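Local coordinates for hypothetical membrane protein (Corynebacterium glutamicum, PDB 6JS9), which binds heme with its N-terminal domain, the part modelled here, and probably takes part in heme transfer within the heme-uptake machinery of corynebacteria, at residues Gly16-Phe21 / Thr169-Asp174; Lys31-Leu36 / His73-Gln78; Thr153-Ala158 / Gly165-Gly170. All coordinates share one frame; numbering follows the deposited sequence.

Contact 1 of 3, residues Gly16-Phe21 / Thr169-Asp174. With HEM (protoporphyrin IX containing Fe), chain C.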
loop_
_atom_site.group_PDB
_atom_site.type_symbol
_atom_site.label_atom_id
_atom_site.label_comp_id
_atom_site.label_asym_id
_atom_site.label_seq_id
_atom_site.Cartn_x
_atom_site.Cartn_y
_atom_site.Cartn_z
ATOM N N GLY A 16 -2.890 5.735 -3.002
ATOM C CA GLY A 16 -3.983 4.892 -3.455
ATOM C C GLY A 16 -3.525 3.764 -4.360
ATOM O O GLY A 16 -4.251 3.371 -5.275
ATOM N N PHE A 17 -2.315 3.251 -4.119
ATOM C CA PHE A 17 -1.701 2.171 -4.899
ATOM C C PHE A 17 -1.431 2.604 -6.339
ATOM O O PHE A 17 -0.281 2.896 -6.694
ATOM C CB PHE A 17 -2.565 0.899 -4.861
ATOM C CG PHE A 17 -2.012 -0.244 -5.676
ATOM C CD1 PHE A 17 -0.745 -0.751 -5.419
ATOM C CD2 PHE A 17 -2.768 -0.825 -6.686
ATOM C CE1 PHE A 17 -0.221 -1.815 -6.171
ATOM C CE2 PHE A 17 -2.263 -1.895 -7.433
ATOM C CZ PHE A 17 -0.977 -2.391 -7.163
ATOM N N ARG A 18 -2.470 2.660 -7.176
ATOM C CA ARG A 18 -2.282 3.014 -8.584
ATOM C C ARG A 18 -3.614 3.429 -9.187
ATOM O O ARG A 18 -4.561 2.635 -9.197
ATOM C CB ARG A 18 -1.684 1.851 -9.367
ATOM C CG ARG A 18 -1.663 2.119 -10.847
ATOM C CD ARG A 18 -0.501 1.460 -11.532
ATOM N NE ARG A 18 -0.726 1.469 -12.969
ATOM C CZ ARG A 18 0.187 1.166 -13.876
ATOM N NH1 ARG A 18 1.412 0.831 -13.495
ATOM N NH2 ARG A 18 -0.133 1.196 -15.165
ATOM N N GLN A 19 -3.687 4.654 -9.714
ATOM C CA GLN A 19 -4.980 5.177 -10.142
ATOM C C GLN A 19 -5.621 4.294 -11.211
ATOM O O GLN A 19 -6.840 4.087 -11.198
ATOM C CB GLN A 19 -4.847 6.609 -10.656
ATOM C CG GLN A 19 -6.203 7.273 -10.853
ATOM C CD GLN A 19 -6.090 8.695 -11.334
ATOM O OE1 GLN A 19 -5.132 9.054 -12.016
ATOM N NE2 GLN A 19 -7.065 9.520 -10.976
ATOM N N SER A 20 -4.827 3.767 -12.144
ATOM C CA SER A 20 -5.411 2.924 -13.188
ATOM C C SER A 20 -6.039 1.667 -12.606
ATOM O O SER A 20 -7.025 1.155 -13.149
ATOM C CB SER A 20 -4.360 2.548 -14.233
ATOM O OG SER A 20 -3.441 1.603 -13.709
ATOM N N PHE A 21 -5.486 1.150 -11.507
ATOM C CA PHE A 21 -6.118 0.011 -10.857
ATOM C C PHE A 21 -7.433 0.409 -10.197
ATOM O O PHE A 21 -8.439 -0.300 -10.328
ATOM C CB PHE A 21 -5.176 -0.617 -9.836
ATOM C CG PHE A 21 -5.702 -1.889 -9.256
ATOM C CD1 PHE A 21 -5.849 -3.015 -10.060
ATOM C CD2 PHE A 21 -6.062 -1.967 -7.921
ATOM C CE1 PHE A 21 -6.330 -4.190 -9.537
ATOM C CE2 PHE A 21 -6.546 -3.145 -7.395
ATOM C CZ PHE A 21 -6.684 -4.259 -8.206
ATOM N N THR A 169 7.411 -6.057 -13.484
ATOM C CA THR A 169 8.306 -5.653 -12.408
ATOM C C THR A 169 8.874 -4.264 -12.681
ATOM O O THR A 169 9.266 -3.943 -13.807
ATOM C CB THR A 169 9.452 -6.658 -12.251
ATOM O OG1 THR A 169 8.920 -7.945 -11.920
ATOM C CG2 THR A 169 10.406 -6.212 -11.138
ATOM N N GLY A 170 8.909 -3.438 -11.637
ATOM C CA GLY A 170 9.456 -2.107 -11.754
ATOM C C GLY A 170 8.491 -1.080 -12.287
ATOM O O GLY A 170 8.885 0.081 -12.465
ATOM N N GLU A 171 7.234 -1.457 -12.528
ATOM C CA GLU A 171 6.274 -0.508 -13.065
ATOM C C GLU A 171 5.982 0.596 -12.060
ATOM O O GLU A 171 5.915 0.359 -10.849
ATOM C CB GLU A 171 4.978 -1.209 -13.451
ATOM C CG GLU A 171 4.240 -0.455 -14.531
ATOM C CD GLU A 171 3.371 -1.348 -15.396
ATOM O OE1 GLU A 171 3.803 -2.463 -15.771
ATOM O OE2 GLU A 171 2.243 -0.920 -15.698
ATOM N N ALA A 172 5.817 1.812 -12.572
ATOM C CA ALA A 172 5.479 2.934 -11.713
ATOM C C ALA A 172 4.078 2.759 -11.147
ATOM O O ALA A 172 3.166 2.277 -11.829
ATOM C CB ALA A 172 5.574 4.249 -12.483
ATOM N N LEU A 173 3.918 3.126 -9.889
ATOM C CA LEU A 173 2.628 3.156 -9.230
ATOM C C LEU A 173 2.322 4.615 -8.906
ATOM O O LEU A 173 3.001 5.521 -9.397
ATOM C CB LEU A 173 2.643 2.244 -7.997
ATOM C CG LEU A 173 2.979 0.760 -8.204
ATOM C CD1 LEU A 173 3.149 0.074 -6.838
ATOM C CD2 LEU A 173 1.932 0.011 -9.091
ATOM N N ASP A 174 1.275 4.854 -8.120
ATOM C CA ASP A 174 0.997 6.219 -7.707
ATOM C C ASP A 174 2.184 6.724 -6.891
ATOM O O ASP A 174 2.812 5.941 -6.168
ATOM C CB ASP A 174 -0.272 6.312 -6.852
ATOM C CG ASP A 174 -1.559 6.297 -7.674
ATOM O OD1 ASP A 174 -1.496 6.268 -8.913
ATOM O OD2 ASP A 174 -2.642 6.331 -7.054
HETATM C CHA HEM C . -6.400 -5.638 -16.080
HETATM C CHB HEM C . -5.565 -7.892 -11.858
HETATM C CHC HEM C . -8.976 -11.227 -12.830
HETATM C CHD HEM C . -9.483 -9.242 -17.235
HETATM C C1A HEM C . -5.886 -5.937 -14.831
HETATM C C2A HEM C . -4.907 -5.163 -14.095
HETATM C C3A HEM C . -4.669 -5.768 -12.927
HETATM C C4A HEM C . -5.501 -6.963 -12.878
HETATM C CMA HEM C . -3.675 -5.265 -11.843
HETATM C CAA HEM C . -4.281 -3.856 -14.600
HETATM C CBA HEM C . -5.311 -2.733 -14.492
HETATM C CGA HEM C . -4.646 -1.439 -14.870
HETATM O O1A HEM C . -4.018 -0.802 -13.977
HETATM O O2A HEM C . -4.744 -1.066 -16.071
HETATM C C1B HEM C . -6.401 -8.986 -11.763
HETATM C C2B HEM C . -6.415 -9.927 -10.652
HETATM C C3B HEM C . -7.359 -10.859 -10.909
HETATM C C4B HEM C . -7.973 -10.523 -12.192
HETATM C CMB HEM C . -5.469 -9.793 -9.422
HETATM C CAB HEM C . -7.829 -12.093 -10.084
HETATM C CBB HEM C . -7.329 -12.457 -8.895
HETATM C C1C HEM C . -9.414 -11.003 -14.125
HETATM C C2C HEM C . -10.431 -11.755 -14.831
HETATM C C3C HEM C . -10.574 -11.207 -16.052
HETATM C C4C HEM C . -9.659 -10.080 -16.149
HETATM C CMC HEM C . -11.154 -12.963 -14.203
HETATM C CAC HEM C . -11.521 -11.626 -17.209
HETATM C CBC HEM C . -12.342 -12.673 -17.155
HETATM C C1D HEM C . -8.719 -8.087 -17.313
HETATM C C2D HEM C . -8.653 -7.157 -18.436
HETATM C C3D HEM C . -7.799 -6.166 -18.114
HETATM C C4D HEM C . -7.294 -6.427 -16.782
HETATM C CMD HEM C . -9.436 -7.281 -19.766
HETATM C CAD HEM C . -7.410 -4.928 -18.962
HETATM C CBD HEM C . -8.453 -3.860 -18.612
HETATM C CGD HEM C . -8.213 -2.554 -19.335
HETATM O O1D HEM C . -9.179 -1.759 -19.414
HETATM O O2D HEM C . -7.083 -2.298 -19.836
HETATM N NA HEM C . -6.225 -7.019 -14.051
HETATM N NB HEM C . -7.361 -9.390 -12.680
HETATM N NC HEM C . -8.987 -9.985 -14.952
HETATM N ND HEM C . -7.875 -7.592 -16.329
HETATM FE FE HEM C . -7.835 -8.314 -14.378
HETATM O O HOH W 1 -2.429 7.782 -4.789
#

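Contact 2 of 3, residues Lys31-Leu36 / His73-Gln78. With HEM (protoporphyrin IX containing Fe), chain C.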
loop_
_atom_site.group_PDB
_atom_site.type_symbol
_atom_site.label_atom_id
_atom_site.label_comp_id
_atom_site.label_asym_id
_atom_site.label_seq_id
_atom_site.Cartn_x
_atom_site.Cartn_y
_atom_site.Cartn_z
ATOM N N LYS A 31 -15.704 -4.018 -12.613
ATOM C CA LYS A 31 -17.044 -3.674 -12.136
ATOM C C LYS A 31 -17.240 -4.093 -10.678
ATOM O O LYS A 31 -18.144 -4.856 -10.337
ATOM C CB LYS A 31 -18.117 -4.297 -13.040
ATOM C CG LYS A 31 -18.286 -3.564 -14.358
ATOM C CD LYS A 31 -18.387 -2.062 -14.098
ATOM C CE LYS A 31 -18.061 -1.236 -15.331
ATOM N NZ LYS A 31 -18.884 -1.646 -16.475
ATOM N N GLY A 32 -16.364 -3.583 -9.809
ATOM C CA GLY A 32 -16.401 -3.939 -8.401
ATOM C C GLY A 32 -16.420 -2.713 -7.500
ATOM O O GLY A 32 -17.044 -1.692 -7.806
ATOM N N SER A 33 -15.720 -2.822 -6.368
ATOM C CA SER A 33 -15.750 -1.778 -5.353
ATOM C C SER A 33 -14.422 -1.727 -4.605
ATOM O O SER A 33 -13.652 -2.690 -4.593
ATOM C CB SER A 33 -16.878 -2.008 -4.344
ATOM O OG SER A 33 -16.681 -3.260 -3.713
ATOM N N ILE A 34 -14.175 -0.584 -3.971
ATOM C CA ILE A 34 -13.050 -0.394 -3.054
ATOM C C ILE A 34 -13.624 -0.016 -1.693
ATOM O O ILE A 34 -14.468 0.883 -1.602
ATOM C CB ILE A 34 -12.073 0.693 -3.545
ATOM C CG1 ILE A 34 -11.577 0.408 -4.966
ATOM C CG2 ILE A 34 -10.862 0.822 -2.580
ATOM C CD1 ILE A 34 -10.616 1.483 -5.489
ATOM N N THR A 35 -13.173 -0.698 -0.640
ATOM C CA THR A 35 -13.651 -0.424 0.712
ATOM C C THR A 35 -12.465 -0.244 1.651
ATOM O O THR A 35 -11.585 -1.110 1.725
ATOM C CB THR A 35 -14.566 -1.545 1.220
ATOM O OG1 THR A 35 -15.584 -1.804 0.245
ATOM C CG2 THR A 35 -15.238 -1.128 2.493
ATOM N N LEU A 36 -12.440 0.881 2.357
ATOM C CA LEU A 36 -11.397 1.174 3.326
ATOM C C LEU A 36 -11.868 0.814 4.728
ATOM O O LEU A 36 -13.045 0.967 5.066
ATOM C CB LEU A 36 -11.013 2.648 3.272
ATOM C CG LEU A 36 -10.570 3.161 1.910
ATOM C CD1 LEU A 36 -10.365 4.667 1.999
ATOM C CD2 LEU A 36 -9.302 2.449 1.458
ATOM N N HIS A 73 -9.736 -2.955 0.647
ATOM C CA HIS A 73 -10.332 -4.193 0.146
ATOM C C HIS A 73 -10.820 -3.989 -1.288
ATOM O O HIS A 73 -11.806 -3.281 -1.514
ATOM C CB HIS A 73 -11.478 -4.648 1.046
ATOM C CG HIS A 73 -12.037 -5.984 0.668
ATOM N ND1 HIS A 73 -13.262 -6.434 1.109
ATOM C CD2 HIS A 73 -11.534 -6.971 -0.111
ATOM C CE1 HIS A 73 -13.490 -7.640 0.616
ATOM N NE2 HIS A 73 -12.452 -7.990 -0.123
ATOM N N PHE A 74 -10.141 -4.627 -2.250
ATOM C CA PHE A 74 -10.520 -4.573 -3.657
ATOM C C PHE A 74 -11.393 -5.772 -4.023
ATOM O O PHE A 74 -11.036 -6.922 -3.743
ATOM C CB PHE A 74 -9.287 -4.572 -4.568
ATOM C CG PHE A 74 -8.306 -3.472 -4.288
ATOM C CD1 PHE A 74 -8.539 -2.183 -4.749
ATOM C CD2 PHE A 74 -7.143 -3.730 -3.589
ATOM C CE1 PHE A 74 -7.624 -1.158 -4.489
ATOM C CE2 PHE A 74 -6.213 -2.719 -3.340
ATOM C CZ PHE A 74 -6.458 -1.434 -3.801
ATOM N N LEU A 75 -12.511 -5.501 -4.689
ATOM C CA LEU A 75 -13.401 -6.530 -5.208
ATOM C C LEU A 75 -13.581 -6.301 -6.697
ATOM O O LEU A 75 -13.754 -5.160 -7.133
ATOM C CB LEU A 75 -14.778 -6.497 -4.528
ATOM C CG LEU A 75 -14.903 -6.970 -3.083
ATOM C CD1 LEU A 75 -16.306 -6.709 -2.550
ATOM C CD2 LEU A 75 -14.533 -8.455 -2.944
ATOM N N GLY A 76 -13.543 -7.381 -7.475
ATOM C CA GLY A 76 -13.845 -7.277 -8.890
ATOM C C GLY A 76 -14.304 -8.601 -9.460
ATOM O O GLY A 76 -14.086 -9.665 -8.870
ATOM N N HIS A 77 -14.964 -8.521 -10.618
ATOM C CA HIS A 77 -15.300 -9.699 -11.423
ATOM C C HIS A 77 -16.248 -10.639 -10.667
ATOM O O HIS A 77 -15.919 -11.773 -10.317
ATOM C CB HIS A 77 -14.021 -10.427 -11.856
ATOM C CG HIS A 77 -13.193 -9.647 -12.825
ATOM N ND1 HIS A 77 -13.659 -9.275 -14.067
ATOM C CD2 HIS A 77 -11.931 -9.168 -12.737
ATOM C CE1 HIS A 77 -12.722 -8.588 -14.695
ATOM N NE2 HIS A 77 -11.664 -8.511 -13.911
ATOM N N GLN A 78 -17.457 -10.137 -10.447
ATOM C CA GLN A 78 -18.454 -10.935 -9.758
ATOM C C GLN A 78 -18.916 -12.065 -10.664
ATOM O O GLN A 78 -19.494 -11.823 -11.727
ATOM C CB GLN A 78 -19.635 -10.076 -9.334
ATOM C CG GLN A 78 -20.653 -10.883 -8.555
ATOM C CD GLN A 78 -21.668 -10.021 -7.866
ATOM O OE1 GLN A 78 -22.044 -8.959 -8.366
ATOM N NE2 GLN A 78 -22.119 -10.467 -6.698
HETATM C CHA HEM C . -6.400 -5.638 -16.080
HETATM C CHB HEM C . -5.565 -7.892 -11.858
HETATM C CHC HEM C . -8.976 -11.227 -12.830
HETATM C CHD HEM C . -9.483 -9.242 -17.235
HETATM C C1A HEM C . -5.886 -5.937 -14.831
HETATM C C2A HEM C . -4.907 -5.163 -14.095
HETATM C C3A HEM C . -4.669 -5.768 -12.927
HETATM C C4A HEM C . -5.501 -6.963 -12.878
HETATM C CMA HEM C . -3.675 -5.265 -11.843
HETATM C CAA HEM C . -4.281 -3.856 -14.600
HETATM C CBA HEM C . -5.311 -2.733 -14.492
HETATM C CGA HEM C . -4.646 -1.439 -14.870
HETATM O O1A HEM C . -4.018 -0.802 -13.977
HETATM O O2A HEM C . -4.744 -1.066 -16.071
HETATM C C1B HEM C . -6.401 -8.986 -11.763
HETATM C C2B HEM C . -6.415 -9.927 -10.652
HETATM C C3B HEM C . -7.359 -10.859 -10.909
HETATM C C4B HEM C . -7.973 -10.523 -12.192
HETATM C CMB HEM C . -5.469 -9.793 -9.422
HETATM C CAB HEM C . -7.829 -12.093 -10.084
HETATM C CBB HEM C . -7.329 -12.457 -8.895
HETATM C C1C HEM C . -9.414 -11.003 -14.125
HETATM C C2C HEM C . -10.431 -11.755 -14.831
HETATM C C3C HEM C . -10.574 -11.207 -16.052
HETATM C C4C HEM C . -9.659 -10.080 -16.149
HETATM C CMC HEM C . -11.154 -12.963 -14.203
HETATM C CAC HEM C . -11.521 -11.626 -17.209
HETATM C CBC HEM C . -12.342 -12.673 -17.155
HETATM C C1D HEM C . -8.719 -8.087 -17.313
HETATM C C2D HEM C . -8.653 -7.157 -18.436
HETATM C C3D HEM C . -7.799 -6.166 -18.114
HETATM C C4D HEM C . -7.294 -6.427 -16.782
HETATM C CMD HEM C . -9.436 -7.281 -19.766
HETATM C CAD HEM C . -7.410 -4.928 -18.962
HETATM C CBD HEM C . -8.453 -3.860 -18.612
HETATM C CGD HEM C . -8.213 -2.554 -19.335
HETATM O O1D HEM C . -9.179 -1.759 -19.414
HETATM O O2D HEM C . -7.083 -2.298 -19.836
HETATM N NA HEM C . -6.225 -7.019 -14.051
HETATM N NB HEM C . -7.361 -9.390 -12.680
HETATM N NC HEM C . -8.987 -9.985 -14.952
HETATM N ND HEM C . -7.875 -7.592 -16.329
HETATM FE FE HEM C . -7.835 -8.314 -14.378
HETATM O O HOH W 2 -18.324 -7.615 -11.646
#

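Contact 3 of 3, residues Thr153-Ala158 / Gly165-Gly170. With HEM (protoporphyrin IX containing Fe), chain C.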
loop_
_atom_site.group_PDB
_atom_site.type_symbol
_atom_site.label_atom_id
_atom_site.label_comp_id
_atom_site.label_asym_id
_atom_site.label_seq_id
_atom_site.Cartn_x
_atom_site.Cartn_y
_atom_site.Cartn_z
ATOM N N THR A 153 7.239 5.793 -6.876
ATOM C CA THR A 153 7.143 4.401 -6.458
ATOM C C THR A 153 7.265 3.463 -7.648
ATOM O O THR A 153 6.723 3.739 -8.722
ATOM C CB THR A 153 5.817 4.107 -5.759
ATOM O OG1 THR A 153 4.753 4.215 -6.714
ATOM C CG2 THR A 153 5.571 5.089 -4.627
ATOM N N ASP A 154 7.960 2.343 -7.421
ATOM C CA ASP A 154 8.134 1.251 -8.374
ATOM C C ASP A 154 7.592 -0.035 -7.771
ATOM O O ASP A 154 7.923 -0.377 -6.629
ATOM C CB ASP A 154 9.610 1.027 -8.726
ATOM C CG ASP A 154 10.179 2.126 -9.582
ATOM O OD1 ASP A 154 9.388 2.917 -10.143
ATOM O OD2 ASP A 154 11.425 2.198 -9.691
ATOM N N LEU A 155 6.812 -0.767 -8.562
ATOM C CA LEU A 155 6.284 -2.065 -8.159
ATOM C C LEU A 155 7.370 -3.138 -8.168
ATOM O O LEU A 155 8.201 -3.204 -9.079
ATOM C CB LEU A 155 5.145 -2.466 -9.108
ATOM C CG LEU A 155 4.458 -3.812 -8.902
ATOM C CD1 LEU A 155 3.645 -3.780 -7.619
ATOM C CD2 LEU A 155 3.596 -4.143 -10.085
ATOM N N THR A 156 7.352 -3.998 -7.153
ATOM C CA THR A 156 8.325 -5.076 -7.060
ATOM C C THR A 156 7.870 -6.286 -7.862
ATOM O O THR A 156 6.710 -6.404 -8.269
ATOM C CB THR A 156 8.543 -5.512 -5.616
ATOM O OG1 THR A 156 7.349 -6.155 -5.151
ATOM C CG2 THR A 156 8.899 -4.301 -4.715
ATOM N N ALA A 157 8.810 -7.212 -8.061
ATOM C CA ALA A 157 8.489 -8.468 -8.728
ATOM C C ALA A 157 7.356 -9.190 -8.009
ATOM O O ALA A 157 6.400 -9.661 -8.637
ATOM C CB ALA A 157 9.739 -9.349 -8.804
ATOM N N ALA A 158 7.436 -9.265 -6.677
ATOM C CA ALA A 158 6.418 -9.982 -5.917
ATOM C C ALA A 158 5.078 -9.256 -5.963
ATOM O O ALA A 158 4.021 -9.898 -5.989
ATOM C CB ALA A 158 6.889 -10.185 -4.472
ATOM N N GLY A 165 0.078 -10.578 -12.381
ATOM C CA GLY A 165 1.047 -10.517 -13.458
ATOM C C GLY A 165 0.699 -9.563 -14.573
ATOM O O GLY A 165 1.309 -9.636 -15.644
ATOM N N PHE A 166 -0.281 -8.678 -14.365
ATOM C CA PHE A 166 -0.664 -7.711 -15.390
ATOM C C PHE A 166 0.327 -6.560 -15.482
ATOM O O PHE A 166 0.562 -6.033 -16.577
ATOM C CB PHE A 166 -2.075 -7.175 -15.108
ATOM C CG PHE A 166 -3.167 -8.212 -15.279
ATOM C CD1 PHE A 166 -3.423 -9.149 -14.282
ATOM C CD2 PHE A 166 -3.931 -8.251 -16.440
ATOM C CE1 PHE A 166 -4.428 -10.108 -14.441
ATOM C CE2 PHE A 166 -4.932 -9.205 -16.605
ATOM C CZ PHE A 166 -5.182 -10.134 -15.609
ATOM N N TYR A 167 0.908 -6.155 -14.356
ATOM C CA TYR A 167 1.993 -5.191 -14.344
ATOM C C TYR A 167 3.326 -5.905 -14.485
ATOM O O TYR A 167 3.477 -7.053 -14.066
ATOM C CB TYR A 167 1.997 -4.395 -13.039
ATOM C CG TYR A 167 0.729 -3.622 -12.752
ATOM C CD1 TYR A 167 0.149 -2.790 -13.717
ATOM C CD2 TYR A 167 0.107 -3.721 -11.516
ATOM C CE1 TYR A 167 -1.006 -2.074 -13.441
ATOM C CE2 TYR A 167 -1.052 -3.014 -11.237
ATOM C CZ TYR A 167 -1.603 -2.187 -12.195
ATOM O OH TYR A 167 -2.757 -1.470 -11.889
ATOM N N GLU A 168 4.299 -5.207 -15.067
ATOM C CA GLU A 168 5.669 -5.693 -15.129
ATOM C C GLU A 168 6.429 -5.251 -13.883
ATOM O O GLU A 168 6.140 -4.201 -13.297
ATOM C CB GLU A 168 6.384 -5.166 -16.374
ATOM C CG GLU A 168 5.633 -5.388 -17.679
ATOM C CD GLU A 168 5.472 -6.863 -18.031
ATOM O OE1 GLU A 168 6.483 -7.601 -17.988
ATOM O OE2 GLU A 168 4.332 -7.285 -18.345
ATOM N N THR A 169 7.411 -6.057 -13.484
ATOM C CA THR A 169 8.306 -5.653 -12.408
ATOM C C THR A 169 8.874 -4.264 -12.681
ATOM O O THR A 169 9.266 -3.943 -13.807
ATOM C CB THR A 169 9.452 -6.658 -12.251
ATOM O OG1 THR A 169 8.920 -7.945 -11.920
ATOM C CG2 THR A 169 10.406 -6.212 -11.138
ATOM N N GLY A 170 8.909 -3.438 -11.637
ATOM C CA GLY A 170 9.456 -2.107 -11.754
ATOM C C GLY A 170 8.491 -1.080 -12.287
ATOM O O GLY A 170 8.885 0.081 -12.465
HETATM C CHA HEM C . -6.400 -5.638 -16.080
HETATM C CHB HEM C . -5.565 -7.892 -11.858
HETATM C CHC HEM C . -8.976 -11.227 -12.830
HETATM C CHD HEM C . -9.483 -9.242 -17.235
HETATM C C1A HEM C . -5.886 -5.937 -14.831
HETATM C C2A HEM C . -4.907 -5.163 -14.095
HETATM C C3A HEM C . -4.669 -5.768 -12.927
HETATM C C4A HEM C . -5.501 -6.963 -12.878
HETATM C CMA HEM C . -3.675 -5.265 -11.843
HETATM C CAA HEM C . -4.281 -3.856 -14.600
HETATM C CBA HEM C . -5.311 -2.733 -14.492
HETATM C CGA HEM C . -4.646 -1.439 -14.870
HETATM O O1A HEM C . -4.018 -0.802 -13.977
HETATM O O2A HEM C . -4.744 -1.066 -16.071
HETATM C C1B HEM C . -6.401 -8.986 -11.763
HETATM C C2B HEM C . -6.415 -9.927 -10.652
HETATM C C3B HEM C . -7.359 -10.859 -10.909
HETATM C C4B HEM C . -7.973 -10.523 -12.192
HETATM C CMB HEM C . -5.469 -9.793 -9.422
HETATM C CAB HEM C . -7.829 -12.093 -10.084
HETATM C CBB HEM C . -7.329 -12.457 -8.895
HETATM C C1C HEM C . -9.414 -11.003 -14.125
HETATM C C2C HEM C . -10.431 -11.755 -14.831
HETATM C C3C HEM C . -10.574 -11.207 -16.052
HETATM C C4C HEM C . -9.659 -10.080 -16.149
HETATM C CMC HEM C . -11.154 -12.963 -14.203
HETATM C CAC HEM C . -11.521 -11.626 -17.209
HETATM C CBC HEM C . -12.342 -12.673 -17.155
HETATM C C1D HEM C . -8.719 -8.087 -17.313
HETATM C C2D HEM C . -8.653 -7.157 -18.436
HETATM C C3D HEM C . -7.799 -6.166 -18.114
HETATM C C4D HEM C . -7.294 -6.427 -16.782
HETATM C CMD HEM C . -9.436 -7.281 -19.766
HETATM C CAD HEM C . -7.410 -4.928 -18.962
HETATM C CBD HEM C . -8.453 -3.860 -18.612
HETATM C CGD HEM C . -8.213 -2.554 -19.335
HETATM O O1D HEM C . -9.179 -1.759 -19.414
HETATM O O2D HEM C . -7.083 -2.298 -19.836
HETATM N NA HEM C . -6.225 -7.019 -14.051
HETATM N NB HEM C . -7.361 -9.390 -12.680
HETATM N NC HEM C . -8.987 -9.985 -14.952
HETATM N ND HEM C . -7.875 -7.592 -16.329
HETATM FE FE HEM C . -7.835 -8.314 -14.378
#

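Contact 1 of 3, residues Gly16-Phe21 / Thr169-Asp174
The guanidinium of Arg18 meets Glu171 along one edge, with Glu171 CG in its plane and OE2 close to it. Ser20 CB sits in plane at the edge too, and Ala172 O comes in obliquely. Arg18 CG is anti to the backbone N (chi1 172°) and the chain bends at chi2, carrying the group to Glu171. OE2 carries the salt bridge, 2.9 Å from Arg18 NH1, met on its anti side but tilted out of the carboxylate plane; the guanidinium and carboxylate planes are turned 57° against each other, not a flat, two-pronged pairing. NH1 adds a weak bond to Ala172 O, and NH2 a weak one to OE2. Arg18 NE points to Ser20 OG at 2.8 Å and 160°, which fixes the rotation of the group. The Phe17 ring has Phe21 CG in plane at its edge, while Leu173 CD1 lies obliquely 3.9 Å from Phe17 CE1; Phe163 stacks on this ring. Leu173 turns CD2 to Arg18 CD at 3.7 Å.

At the other end Asp174 grips the backbone where helix 19-26 begins. Its N donates to Phe17 O, and its OD1 takes Gln19 N at 2.8 Å, approached from above the carboxylate plane. Asp174 OD2 accepts a bond from a water that in turn accepts from Gly16 N, and it is salt-bridged to Arg22. An acidic group at a helix start should suit the helix dipole. Ser20 OG, held by Arg18, faces heme propionate O1A, at a doubtfully short distance. Arg18 is thus a second-shell residue, its positive charge probably helping to offset the propionate.

Contact 2 of 3, residues Lys31-Leu36 / His73-Gln78
Ile34 and Phe74 lie side by side and point the same way, as the non-hydrogen-bonded pair of an antiparallel ladder between strands 33-37 and 63-79. Ile34 CG1 comes within 4.0 Å of Phe74 CD1, obliquely to the ring. On this face Ile34 leans on Arg22, Ile25 and Gln26 of helix 19-26, and the Phe74 ring meets Phe21 edge-to-face, so the pair joins the sheet to the heme-side helix.

The opposite face carries Ser33 with Leu75 and Thr35 with His73, both hydrogen-bonded pairs. Ser33 OG lies between the backbone N and the carbonyl carbon (chi1 60°), which brings it to 3.7 Å from Leu75 CD1. Leu75, two residues along the same strand from His73, sets CG over one face of the His73 ring, 3.9 Å above the plane and offset toward the rim; His73 NE2 is bonded to Asp86. Four backbone bonds tie the ladder, the shortest being His73 N to Thr35 O at 2.8 Å.

Beyond Gly76 the backbone of His77 takes a left-handed conformation, and the imidazole lies with one face against the porphyrin, NE2 3.2 Å from pyrrole nitrogen NC. That NE2 is hydrogen-bonded to the hydroxyl of Tyr24, the axial iron ligand, while ND1 is paired with Tyr117. Just before strand 33-37 the chains come close, and Gly32 CA makes a CA-H...O contact of 3.2 Å to Leu75 O.

Contact 3 of 3, residues Thr153-Ala158 / Gly165-Gly170
Asp154 and Leu155, the end of strand 146-155, meet Gly170 and Tyr167 of the loop 165-170, just where the chain turns into helix 157-162; this is a strand-helix-loop connection whose returning loop places Phe166 and Tyr167 at the heme. The Asp154 carboxylate lies loosely alongside the Gly170 carbonyl, with no hydrogen bond between them.

Leu155 does most of the work. Its carbonyl O accepts the N-H of Gly170 at 2.7 Å with an angle of 143°, and its N is paired with Glu171, so the returning loop follows the strand end for a short way. With CG anti to the backbone N (chi1 178°), the side chain reaches the root of Tyr167: Leu155 CD2 packs tightly at 3.4 Å from Tyr167 CB, and the two side chains cross at about a right angle. This methyl is oblique to the phenol ring.

Thr156 is the N-cap of the helix, its OG1 receiving the N-H of Gly159 and also bonding to Val130 O. Ala157, opening the helix, is met by both branches of Thr169: OG1 is 3.3 Å from Ala157 CA, and CG2 touches Ala157 N at 3.6 Å. Gly170 follows in a turn conformation with positive phi (84°).

Leu155 thus packs against a heme-binding residue. Tyr167 OH donates to heme propionate O1A in a short 2.5 Å bond, the oxygen lying near the ring plane at its edge, and CE2 rests against heme methyl CMA. Next to it, the Phe166 ring stacks face-on over the porphyrin: heme NA stands 3.3 Å from its plane, above the ring centre, and Phe166 CZ is 3.4 Å from the iron.

In the fold
All three contacts touch the heme, and contacts 2 and 3 reach the same antiparallel sheet. Contacts 1 and 3 are neighbours, centres about 8 Å apart; they share Thr169 and Gly170 of the loop before strand 177-183, and Asp174 O lies 2.7 Å from Thr153 OG1. Contact 2 is nested along the chain inside the loop closed by contact 1, and closes before contact 3 opens. Its centre is about 17 Å from contact 1 and about 21 Å from contact 3, but Phe21 CE2 touches Phe74 CD1 at 3.4 Å. Helix 19-26, carrying the axial ligand Tyr24, connects contacts 1 and 2, so residues distant in sequence meet at one heme.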